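Local coordinates for protein ketosynthase (Streptomyces sp. MSC090213JE08, PDB 6KXD) that serves as the ketosynthase of a highly reducing type II polyketide synthase, probably condensing acyl-ACP with malonyl-ACP to give a 3-oxoacyl-ACP, at residues A[110-115]-A[196-201]; A[143-148]-A[163-168]; A[229-234]-A[336-341]; A[169-174]-A[390-395]. One frame throughout, in Å; residues are numbered along the deposited sequence.

Interaction 1 (A[110-115]-A[196-201]); sequences GTTDGE and GADAVC
The carboxylate of D198 reaches across to the backbone of T112 and D113, tying together the ends of two parallel neighbours, strands 105-110 and 191-198, in the mixed sheet of the thiolase fold. The strands part at a last backbone bond from A197 N to G110 O, 2.9 Å long; beyond it side chains take over. D198 crosses the side chains of T111 and T112 at about a right angle, with its oxygens at the loop. OD2 accepts from T112 N at 2.7 Å, nearly along its own C-O axis, and from D113 N at 3.2 Å on the syn lone pair; G339 N adds a further bond. An alanine here would probably leave the N-H groups of T112 and D113 without this acceptor and the loop freer to shift. Threonine suits position 111 because one hydroxyl serves two roles. With T111 OG1 anti to the backbone N (chi1 -159°), T111 OG1 gives its proton to A197 O at 2.8 Å and accepts from G114 N, an ST motif; the positive phi of G114 comes easily to a glycine. D113 turns its carboxylate plane 65° from that of D198, and the like charges of D113 OD2 and D198 OD1 stay 4.1 Å apart. D113 OD1 forms a salt bridge with K203, which probably eases the repulsion. A water completes the join, donating to G114 O at 2.8 Å and to A199 O at 3.0 Å.

Interaction 2 (A[143-148]-A[163-168]); sequences INAGRL and ATTVTT
T165 and A145 make the direct polar contact between strand 161-166 and the turn that leads into helix 147-156. The hydroxyl OG1 of T165 donates to A145 O at 2.9 Å, approaching from above the carbonyl plane, 37° out of it. L148 N reaches the same oxygen, A145 O, at 3.0 Å from the opposite face, so a single carbonyl serves both the first turn of the helix and the strand. T165 OG1 is also hydrogen-bonded to S149 OG, so the buried hydroxyl has partners on two residues of the helical side. A second polar link runs through water, which donates to G146 O at 2.8 Å and to A163 O at 2.7 Å. The apolar contacts are small. T165 OG1 lies beside the backbone N (chi1 -61°), which leaves T165 CG2 anti to that N, 4.0 Å from A145 CB, and T167 CG2 comes equally near that CB from the next position pointing the same way. Threonine therefore suits position 165, offering a hydroxyl and a methyl from one branch point, while the small A145, its CB directed at the strand, lets the turn come close. V166, on the far face of the strand, packs against helix 172-185. On the turn, I143 rests on helix 116-129. R147 forms a salt bridge with D363 of a neighbouring subunit. T165 and T167 also make backbone hydrogen bonds to that subunit, so strand 161-166 lies between helix 147-156, helix 172-185 and the dimer interface.

Interaction 3 (A[229-234]-A[336-341]); sequences ILTGEG and HSMGAA
H336 N donates to L230 O in a short, nearly straight bond, 2.7 Å with 172° at the hydrogen, met almost end-on by the carbonyl. The return link from G232 N to H336 O is equally short, but bent and weak, and with it T231 and H336 form a single backbone bridge between two loops. G232 lies so close that a CB on it would come 3.1 Å from H336 O, which explains the glycine. The loop 336-341 precedes helix 341-355; H336 closes a Gly-His pair of the kind found in ketosynthases and probably corresponds to the second histidine of the Cys-His-His site, its ring lying against C170. Loop 229-234 leads into strand 234-242, so the bridge joins the N-terminal half of the thiolase fold to the C-terminal half. M338 is bent at its second torsion (chi2 -48°), and its sulfur SD sits over the centre of the H336 ring, 3.8 Å above the plane. From there M338 CE reaches T231, 4.0 Å from CG2, so a flexible methionine spans the distance from imidazole to threonine methyl. I229 CD1 approaches the other segment at H336 CB, 3.9 Å away, obliquely to the ring. S337 CB leans on E233 N, while the E233 carboxylate turns away to R44 and Y81. Farther along, the small A340 lets its CB settle 3.3 Å from G234 O.

Interaction 4 (A[169-174]-A[390-395]); sequences ACAAGN and NNSSAF
N174, about one turn after C170, reaches from helix 172-185 to N390 of strand 387-394, joining the two halves of the thiolase fold where helix 172-185 lies buried in its middle. Its CB passes S392 OG at 3.7 Å, and CG carries the amide to N390. At the tip N174 OD1 accepts from N390 ND2 at 2.8 Å, the donor tilted 22° from the carbonyl plane. The other branch, N174 ND2, gives a weak bond to N390 O at 2.9 Å and a hydrogen bond to A400 O of the next strand. N390 has CG anti to its backbone N (chi1 -176°), which sends the side chain toward N174; the two amide planes stand 89° apart. N390 ND2 also donates to S342 O. Asparagine suits both places, since each amide both donates and accepts in a buried setting. An alanine in place of N174 would probably open a gap beside S392 and leave N390 ND2 with one acceptor fewer and N390 O without this weak donor. Nearer the start of the helix the contacts are small and close. C170, at the position of the nucleophile in related ketosynthases and also beside H301, has CB 3.1 Å from S393 O. The hydroxyl OG of S392, hydrogen-bonded to A400 O, lies 3.2 Å from A171 CB, and the methyl of A394 touches both A169 and A171, its CB 4.0 Å from each CB.

Overall arrangement
The four contacts lie in the inner part of one thiolase-fold chain, their centres about 7 to 14 Å from its centre. Interaction 2 is nested within the loop closed by interaction 1, whose centre lies 9 Å away, and both belong to the sheet holding strands 105-110, 161-166 and 191-198. Interaction 3 follows along the chain, its centre 8 Å from that of interaction 1, and is nested in turn within interaction 4, whose two segments alternate with those of interaction 1. Interactions 2 and 3, with centres 16 Å apart, do not touch. Interactions 3 and 4, 11 Å apart, meet where H336 NE2 stands 3.2 Å from C170 SG, consistent with the family's Cys-His-His site at the junction of the two halves.

Interaction 1 (A[110-115]-A[196-201])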
loop_
_atom_site.group_PDB
_atom_site.type_symbol
_atom_site.label_atom_id
_atom_site.label_comp_id
_atom_site.label_asym_id
_atom_site.label_seq_id
_atom_site.Cartn_x
_atom_site.Cartn_y
_atom_site.Cartn_z
ATOM N N GLY A 110 0.342 6.266 2.228
ATOM C CA GLY A 110 -0.023 5.120 3.018
ATOM C C GLY A 110 -1.454 5.228 3.481
ATOM O O GLY A 110 -1.948 6.319 3.696
ATOM N N THR A 111 -2.118 4.095 3.691
ATOM C CA THR A 111 -3.430 4.097 4.281
ATOM C C THR A 111 -3.729 2.764 4.956
ATOM O O THR A 111 -3.215 1.725 4.537
ATOM C CB THR A 111 -4.533 4.393 3.260
ATOM O OG1 THR A 111 -5.642 4.834 4.040
ATOM C CG2 THR A 111 -4.969 3.212 2.440
ATOM N N THR A 112 -4.605 2.816 5.972
ATOM C CA THR A 112 -5.104 1.569 6.573
ATOM C C THR A 112 -6.449 1.221 5.962
ATOM O O THR A 112 -6.666 0.127 5.516
ATOM C CB THR A 112 -5.206 1.713 8.100
ATOM O OG1 THR A 112 -3.894 1.969 8.624
ATOM C CG2 THR A 112 -5.854 0.514 8.753
ATOM N N ASP A 113 -7.368 2.211 6.014
ATOM C CA ASP A 113 -8.790 2.037 5.781
ATOM C C ASP A 113 -9.254 2.778 4.536
ATOM O O ASP A 113 -10.256 2.402 3.951
ATOM C CB ASP A 113 -9.610 2.501 6.983
ATOM C CG ASP A 113 -9.367 1.614 8.188
ATOM O OD1 ASP A 113 -9.460 0.375 8.006
ATOM O OD2 ASP A 113 -9.019 2.166 9.246
ATOM N N GLY A 114 -8.445 3.711 4.041
ATOM C CA GLY A 114 -8.874 4.413 2.835
ATOM C C GLY A 114 -10.250 5.017 3.052
ATOM O O GLY A 114 -10.511 5.567 4.143
ATOM N N GLU A 115 -11.125 4.870 2.051
ATOM C CA GLU A 115 -12.485 5.450 2.119
ATOM C C GLU A 115 -13.455 4.411 2.671
ATOM O O GLU A 115 -14.517 4.165 2.111
ATOM C CB GLU A 115 -12.908 5.934 0.741
ATOM C CG GLU A 115 -11.938 6.933 0.160
ATOM C CD GLU A 115 -11.599 8.213 0.901
ATOM O OE1 GLU A 115 -10.916 9.066 0.252
ATOM O OE2 GLU A 115 -11.969 8.372 2.119
ATOM N N GLY A 196 0.886 9.516 4.446
ATOM C CA GLY A 196 -0.226 8.671 4.743
ATOM C C GLY A 196 -1.420 9.502 5.112
ATOM O O GLY A 196 -1.276 10.687 5.414
ATOM N N ALA A 197 -2.567 8.868 5.000
ATOM C CA ALA A 197 -3.857 9.501 5.121
ATOM C C ALA A 197 -4.868 8.450 5.535
ATOM O O ALA A 197 -4.821 7.334 5.036
ATOM C CB ALA A 197 -4.278 10.076 3.797
ATOM N N ASP A 198 -5.794 8.827 6.420
ATOM C CA ASP A 198 -6.912 8.015 6.710
ATOM C C ASP A 198 -8.036 8.883 7.275
ATOM O O ASP A 198 -7.797 10.019 7.636
ATOM C CB ASP A 198 -6.572 6.956 7.750
ATOM C CG ASP A 198 -6.923 5.586 7.221
ATOM O OD1 ASP A 198 -8.124 5.371 6.844
ATOM O OD2 ASP A 198 -5.973 4.814 7.117
ATOM N N ALA A 199 -9.232 8.322 7.310
ATOM C CA ALA A 199 -10.381 9.024 7.794
ATOM C C ALA A 199 -11.090 8.140 8.804
ATOM O O ALA A 199 -11.271 6.956 8.573
ATOM C CB ALA A 199 -11.291 9.374 6.656
ATOM N N VAL A 200 -11.567 8.779 9.877
ATOM C CA VAL A 200 -12.348 8.077 10.882
ATOM C C VAL A 200 -13.544 7.400 10.218
ATOM O O VAL A 200 -14.235 7.935 9.337
ATOM C CB VAL A 200 -12.732 9.022 12.038
ATOM C CG1 VAL A 200 -13.917 8.500 12.839
ATOM C CG2 VAL A 200 -11.531 9.281 12.925
ATOM N N CYS A 201 -13.774 6.149 10.607
ATOM C CA CYS A 201 -14.863 5.420 10.050
ATOM C C CYS A 201 -15.393 4.418 11.079
ATOM O O CYS A 201 -14.711 4.066 12.034
ATOM C CB CYS A 201 -14.497 4.673 8.774
ATOM S SG CYS A 201 -13.096 3.540 9.017
HETATM O O HOH W 1 -9.661 4.714 9.682
HETATM O O HOH W 2 -12.499 6.198 5.942
#

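Interaction 2 (A[143-148]-A[163-168])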
loop_
_atom_site.group_PDB
_atom_site.type_symbol
_atom_site.label_atom_id
_atom_site.label_comp_id
_atom_site.label_asym_id
_atom_site.label_seq_id
_atom_site.Cartn_x
_atom_site.Cartn_y
_atom_site.Cartn_z
ATOM N N ILE A 143 -13.748 4.446 -3.785
ATOM C CA ILE A 143 -13.447 3.653 -2.577
ATOM C C ILE A 143 -12.095 2.941 -2.673
ATOM O O ILE A 143 -11.615 2.480 -1.674
ATOM C CB ILE A 143 -14.556 2.626 -2.261
ATOM C CG1 ILE A 143 -14.805 1.684 -3.431
ATOM C CG2 ILE A 143 -15.834 3.355 -1.819
ATOM C CD1 ILE A 143 -15.343 0.345 -3.050
ATOM N N ASN A 144 -11.482 2.899 -3.839
ATOM C CA ASN A 144 -10.256 2.068 -3.975
ATOM C C ASN A 144 -9.050 2.900 -3.556
ATOM O O ASN A 144 -8.903 4.081 -3.925
ATOM C CB ASN A 144 -10.150 1.465 -5.371
ATOM C CG ASN A 144 -11.318 0.561 -5.694
ATOM O OD1 ASN A 144 -11.813 -0.154 -4.829
ATOM N ND2 ASN A 144 -11.785 0.628 -6.923
ATOM N N ALA A 145 -8.160 2.273 -2.784
ATOM C CA ALA A 145 -7.117 2.942 -2.082
ATOM C C ALA A 145 -6.113 3.616 -3.033
ATOM O O ALA A 145 -5.500 4.590 -2.645
ATOM C CB ALA A 145 -6.405 1.947 -1.175
ATOM N N GLY A 146 -5.988 3.107 -4.254
ATOM C CA GLY A 146 -5.046 3.615 -5.235
ATOM C C GLY A 146 -5.317 5.070 -5.504
ATOM O O GLY A 146 -4.428 5.854 -5.804
ATOM N N ARG A 147 -6.593 5.415 -5.375
ATOM C CA ARG A 147 -7.008 6.770 -5.653
ATOM C C ARG A 147 -6.354 7.813 -4.724
ATOM O O ARG A 147 -6.157 8.941 -5.134
ATOM C CB ARG A 147 -8.539 6.772 -5.693
ATOM C CG ARG A 147 -9.119 8.163 -5.856
ATOM C CD ARG A 147 -10.637 8.098 -5.920
ATOM N NE ARG A 147 -11.015 7.494 -7.170
ATOM C CZ ARG A 147 -11.661 8.086 -8.145
ATOM N NH1 ARG A 147 -12.148 9.303 -7.983
ATOM N NH2 ARG A 147 -11.869 7.404 -9.255
ATOM N N LEU A 148 -5.988 7.463 -3.478
ATOM C CA LEU A 148 -5.415 8.390 -2.576
ATOM C C LEU A 148 -4.149 9.019 -3.136
ATOM O O LEU A 148 -3.843 10.161 -2.799
ATOM C CB LEU A 148 -5.049 7.705 -1.263
ATOM C CG LEU A 148 -6.208 7.081 -0.492
ATOM C CD1 LEU A 148 -5.698 6.527 0.829
ATOM C CD2 LEU A 148 -7.310 8.094 -0.257
ATOM N N ALA A 163 2.228 6.896 -8.783
ATOM C CA ALA A 163 1.267 7.095 -7.669
ATOM C C ALA A 163 0.930 5.744 -7.056
ATOM O O ALA A 163 0.188 4.993 -7.613
ATOM C CB ALA A 163 0.017 7.765 -8.171
ATOM N N THR A 164 1.563 5.465 -5.920
ATOM C CA THR A 164 1.471 4.212 -5.280
ATOM C C THR A 164 0.869 4.426 -3.898
ATOM O O THR A 164 1.450 5.104 -3.034
ATOM C CB THR A 164 2.856 3.572 -5.115
ATOM O OG1 THR A 164 3.434 3.455 -6.410
ATOM C CG2 THR A 164 2.762 2.192 -4.517
ATOM N N THR A 165 -0.269 3.812 -3.656
ATOM C CA THR A 165 -0.759 3.805 -2.296
ATOM C C THR A 165 -0.256 2.546 -1.595
ATOM O O THR A 165 -0.475 1.464 -2.086
ATOM C CB THR A 165 -2.281 3.771 -2.258
ATOM O OG1 THR A 165 -2.651 4.970 -2.936
ATOM C CG2 THR A 165 -2.845 3.797 -0.857
ATOM N N VAL A 166 0.422 2.748 -0.473
ATOM C CA VAL A 166 0.938 1.661 0.304
ATOM C C VAL A 166 -0.092 1.334 1.401
ATOM O O VAL A 166 -0.451 2.156 2.242
ATOM C CB VAL A 166 2.332 1.988 0.841
ATOM C CG1 VAL A 166 2.823 0.854 1.715
ATOM C CG2 VAL A 166 3.302 2.242 -0.326
ATOM N N THR A 167 -0.546 0.097 1.416
ATOM C CA THR A 167 -1.633 -0.304 2.313
ATOM C C THR A 167 -1.053 -1.233 3.389
ATOM O O THR A 167 -1.464 -2.344 3.479
ATOM C CB THR A 167 -2.771 -0.965 1.549
ATOM O OG1 THR A 167 -2.309 -2.144 0.892
ATOM C CG2 THR A 167 -3.376 -0.011 0.525
ATOM N N THR A 168 -0.064 -0.734 4.116
ATOM C CA THR A 168 0.552 -1.472 5.214
ATOM C C THR A 168 0.103 -0.844 6.541
ATOM O O THR A 168 0.879 -0.733 7.541
ATOM C CB THR A 168 2.069 -1.533 5.027
ATOM O OG1 THR A 168 2.580 -0.201 5.003
ATOM C CG2 THR A 168 2.493 -2.264 3.774
HETATM O O HOH W 3 -2.456 4.416 -7.177
#

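Interaction 3 (A[229-234]-A[336-341])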
loop_
_atom_site.group_PDB
_atom_site.type_symbol
_atom_site.label_atom_id
_atom_site.label_comp_id
_atom_site.label_asym_id
_atom_site.label_seq_id
_atom_site.Cartn_x
_atom_site.Cartn_y
_atom_site.Cartn_z
ATOM N N ILE A 229 -6.547 2.513 22.623
ATOM C CA ILE A 229 -6.344 3.553 21.666
ATOM C C ILE A 229 -7.618 4.390 21.559
ATOM O O ILE A 229 -8.698 3.973 21.954
ATOM C CB ILE A 229 -5.995 2.956 20.287
ATOM C CG1 ILE A 229 -7.210 2.341 19.592
ATOM C CG2 ILE A 229 -4.846 1.956 20.378
ATOM C CD1 ILE A 229 -7.061 2.267 18.059
ATOM N N LEU A 230 -7.475 5.511 20.851
ATOM C CA LEU A 230 -8.599 6.148 20.210
ATOM C C LEU A 230 -8.301 6.143 18.709
ATOM O O LEU A 230 -7.166 6.342 18.362
ATOM C CB LEU A 230 -8.722 7.595 20.688
ATOM C CG LEU A 230 -9.190 7.800 22.129
ATOM C CD1 LEU A 230 -9.021 9.264 22.521
ATOM C CD2 LEU A 230 -10.632 7.344 22.305
ATOM N N THR A 231 -9.320 5.879 17.897
ATOM C CA THR A 231 -9.197 5.936 16.423
ATOM C C THR A 231 -9.070 7.407 16.017
ATOM O O THR A 231 -9.643 8.315 16.654
ATOM C CB THR A 231 -10.373 5.260 15.733
ATOM O OG1 THR A 231 -11.552 6.019 15.956
ATOM C CG2 THR A 231 -10.626 3.847 16.195
ATOM N N GLY A 232 -8.232 7.633 15.011
ATOM C CA GLY A 232 -7.840 8.911 14.553
ATOM C C GLY A 232 -7.851 8.952 13.041
ATOM O O GLY A 232 -8.370 8.058 12.391
ATOM N N GLU A 233 -7.383 10.080 12.520
ATOM C CA GLU A 233 -7.408 10.319 11.136
ATOM C C GLU A 233 -6.522 11.513 10.815
ATOM O O GLU A 233 -5.917 12.133 11.680
ATOM C CB GLU A 233 -8.838 10.572 10.675
ATOM C CG GLU A 233 -9.499 11.789 11.345
ATOM C CD GLU A 233 -10.775 12.239 10.681
ATOM O OE1 GLU A 233 -11.423 11.427 9.993
ATOM O OE2 GLU A 233 -11.105 13.428 10.840
ATOM N N GLY A 234 -6.447 11.812 9.525
ATOM C CA GLY A 234 -5.671 12.914 9.076
ATOM C C GLY A 234 -4.738 12.517 7.959
ATOM O O GLY A 234 -4.879 11.493 7.379
ATOM N N HIS A 336 -4.788 7.123 17.321
ATOM C CA HIS A 336 -4.200 6.252 16.320
ATOM C C HIS A 336 -4.772 6.654 14.963
ATOM O O HIS A 336 -5.900 6.255 14.649
ATOM C CB HIS A 336 -4.476 4.791 16.665
ATOM C CG HIS A 336 -3.706 3.850 15.803
ATOM N ND1 HIS A 336 -3.092 4.269 14.624
ATOM C CD2 HIS A 336 -3.434 2.538 15.938
ATOM C CE1 HIS A 336 -2.486 3.233 14.060
ATOM N NE2 HIS A 336 -2.688 2.153 14.846
ATOM N N SER A 337 -4.006 7.418 14.195
ATOM C CA SER A 337 -4.495 7.992 12.928
ATOM C C SER A 337 -4.239 7.032 11.755
ATOM O O SER A 337 -4.169 7.449 10.601
ATOM C CB SER A 337 -3.916 9.348 12.690
ATOM O OG SER A 337 -2.507 9.328 12.628
ATOM N N MET A 338 -4.106 5.742 12.076
ATOM C CA MET A 338 -4.120 4.656 11.111
ATOM C C MET A 338 -3.025 4.920 10.059
ATOM O O MET A 338 -1.822 5.094 10.393
ATOM C CB MET A 338 -5.534 4.531 10.536
ATOM C CG MET A 338 -6.608 4.281 11.589
ATOM S SD MET A 338 -6.135 2.924 12.747
ATOM C CE MET A 338 -7.463 3.119 13.940
ATOM N N GLY A 339 -3.393 4.993 8.786
ATOM C CA GLY A 339 -2.392 5.110 7.741
ATOM C C GLY A 339 -1.615 6.399 7.854
ATOM O O GLY A 339 -0.455 6.475 7.437
ATOM N N ALA A 340 -2.213 7.392 8.517
ATOM C CA ALA A 340 -1.507 8.651 8.692
ATOM C C ALA A 340 -0.504 8.585 9.848
ATOM O O ALA A 340 0.323 9.493 10.011
ATOM C CB ALA A 340 -2.504 9.745 8.919
ATOM N N ALA A 341 -0.608 7.554 10.687
ATOM C CA ALA A 341 0.024 7.619 11.982
ATOM C C ALA A 341 1.522 7.798 11.835
ATOM O O ALA A 341 2.052 8.741 12.385
ATOM C CB ALA A 341 -0.327 6.446 12.838
#

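Interaction 4 (A[169-174]-A[390-395])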
loop_
_atom_site.group_PDB
_atom_site.type_symbol
_atom_site.label_atom_id
_atom_site.label_comp_id
_atom_site.label_asym_id
_atom_site.label_seq_id
_atom_site.Cartn_x
_atom_site.Cartn_y
_atom_site.Cartn_z
ATOM N N ALA A 169 -1.123 -0.324 6.519
ATOM C CA ALA A 169 -1.825 0.141 7.729
ATOM C C ALA A 169 -0.988 1.136 8.554
ATOM O O ALA A 169 -0.568 2.195 8.053
ATOM C CB ALA A 169 -2.304 -1.066 8.472
ATOM N N CYS A 170 -0.754 0.876 9.853
ATOM C CA CYS A 170 -0.109 1.890 10.708
ATOM C C CYS A 170 1.324 2.202 10.299
ATOM O O CYS A 170 1.862 3.306 10.630
ATOM C CB CYS A 170 -0.031 1.427 12.147
ATOM S SG CYS A 170 -1.446 0.391 12.518
ATOM N N ALA A 171 1.935 1.274 9.554
ATOM C CA ALA A 171 3.293 1.455 9.159
ATOM C C ALA A 171 3.371 2.157 7.803
ATOM O O ALA A 171 4.438 2.449 7.341
ATOM C CB ALA A 171 4.000 0.123 9.106
ATOM N N ALA A 172 2.223 2.454 7.199
ATOM C CA ALA A 172 2.193 2.777 5.783
ATOM C C ALA A 172 2.928 4.099 5.533
ATOM O O ALA A 172 3.648 4.220 4.572
ATOM C CB ALA A 172 0.769 2.767 5.304
ATOM N N GLY A 173 2.805 5.080 6.432
ATOM C CA GLY A 173 3.532 6.351 6.281
ATOM C C GLY A 173 5.044 6.172 6.185
ATOM O O GLY A 173 5.669 6.697 5.351
ATOM N N ASN A 174 5.611 5.361 7.070
ATOM C CA ASN A 174 7.013 5.067 7.090
ATOM C C ASN A 174 7.416 4.269 5.844
ATOM O O ASN A 174 8.472 4.513 5.267
ATOM C CB ASN A 174 7.397 4.268 8.334
ATOM C CG ASN A 174 7.819 5.140 9.497
ATOM O OD1 ASN A 174 7.871 6.367 9.355
ATOM N ND2 ASN A 174 8.030 4.515 10.652
ATOM N N ASN A 390 11.710 6.835 14.107
ATOM C CA ASN A 390 10.284 6.771 14.114
ATOM C C ASN A 390 9.852 5.345 13.802
ATOM O O ASN A 390 10.056 4.878 12.688
ATOM C CB ASN A 390 9.715 7.714 13.055
ATOM C CG ASN A 390 8.208 7.803 13.044
ATOM O OD1 ASN A 390 7.587 8.032 14.093
ATOM N ND2 ASN A 390 7.622 7.680 11.854
ATOM N N ASN A 391 9.206 4.713 14.784
ATOM C CA ASN A 391 8.790 3.376 14.737
ATOM C C ASN A 391 7.361 3.283 14.225
ATOM O O ASN A 391 6.506 4.145 14.445
ATOM C CB ASN A 391 8.770 2.686 16.097
ATOM C CG ASN A 391 10.142 2.392 16.659
ATOM O OD1 ASN A 391 11.167 2.696 16.057
ATOM N ND2 ASN A 391 10.157 1.781 17.830
ATOM N N SER A 392 7.085 2.132 13.613
ATOM C CA SER A 392 5.762 1.836 13.239
ATOM C C SER A 392 5.683 0.335 13.033
ATOM O O SER A 392 6.641 -0.279 12.570
ATOM C CB SER A 392 5.341 2.611 12.021
ATOM O OG SER A 392 5.915 2.031 10.856
ATOM N N SER A 393 4.566 -0.221 13.497
ATOM C CA SER A 393 4.250 -1.603 13.398
ATOM C C SER A 393 2.801 -1.645 12.961
ATOM O O SER A 393 2.073 -0.676 13.171
ATOM C CB SER A 393 4.455 -2.345 14.693
ATOM O OG SER A 393 5.825 -2.332 15.036
ATOM N N ALA A 394 2.441 -2.700 12.252
ATOM C CA ALA A 394 1.118 -2.814 11.748
ATOM C C ALA A 394 0.696 -4.262 11.864
ATOM O O ALA A 394 1.524 -5.129 12.111
ATOM C CB ALA A 394 1.055 -2.301 10.323
ATOM N N PHE A 395 -0.580 -4.478 11.603
ATOM C CA PHE A 395 -1.132 -5.819 11.345
ATOM C C PHE A 395 -0.314 -6.467 10.224
ATOM O O PHE A 395 0.486 -5.776 9.552
ATOM C CB PHE A 395 -2.606 -5.743 11.011
ATOM C CG PHE A 395 -3.517 -5.514 12.188
ATOM C CD1 PHE A 395 -3.010 -5.171 13.437
ATOM C CD2 PHE A 395 -4.889 -5.654 12.036
ATOM C CE1 PHE A 395 -3.867 -5.005 14.514
ATOM C CE2 PHE A 395 -5.743 -5.448 13.111
ATOM C CZ PHE A 395 -5.228 -5.127 14.338
#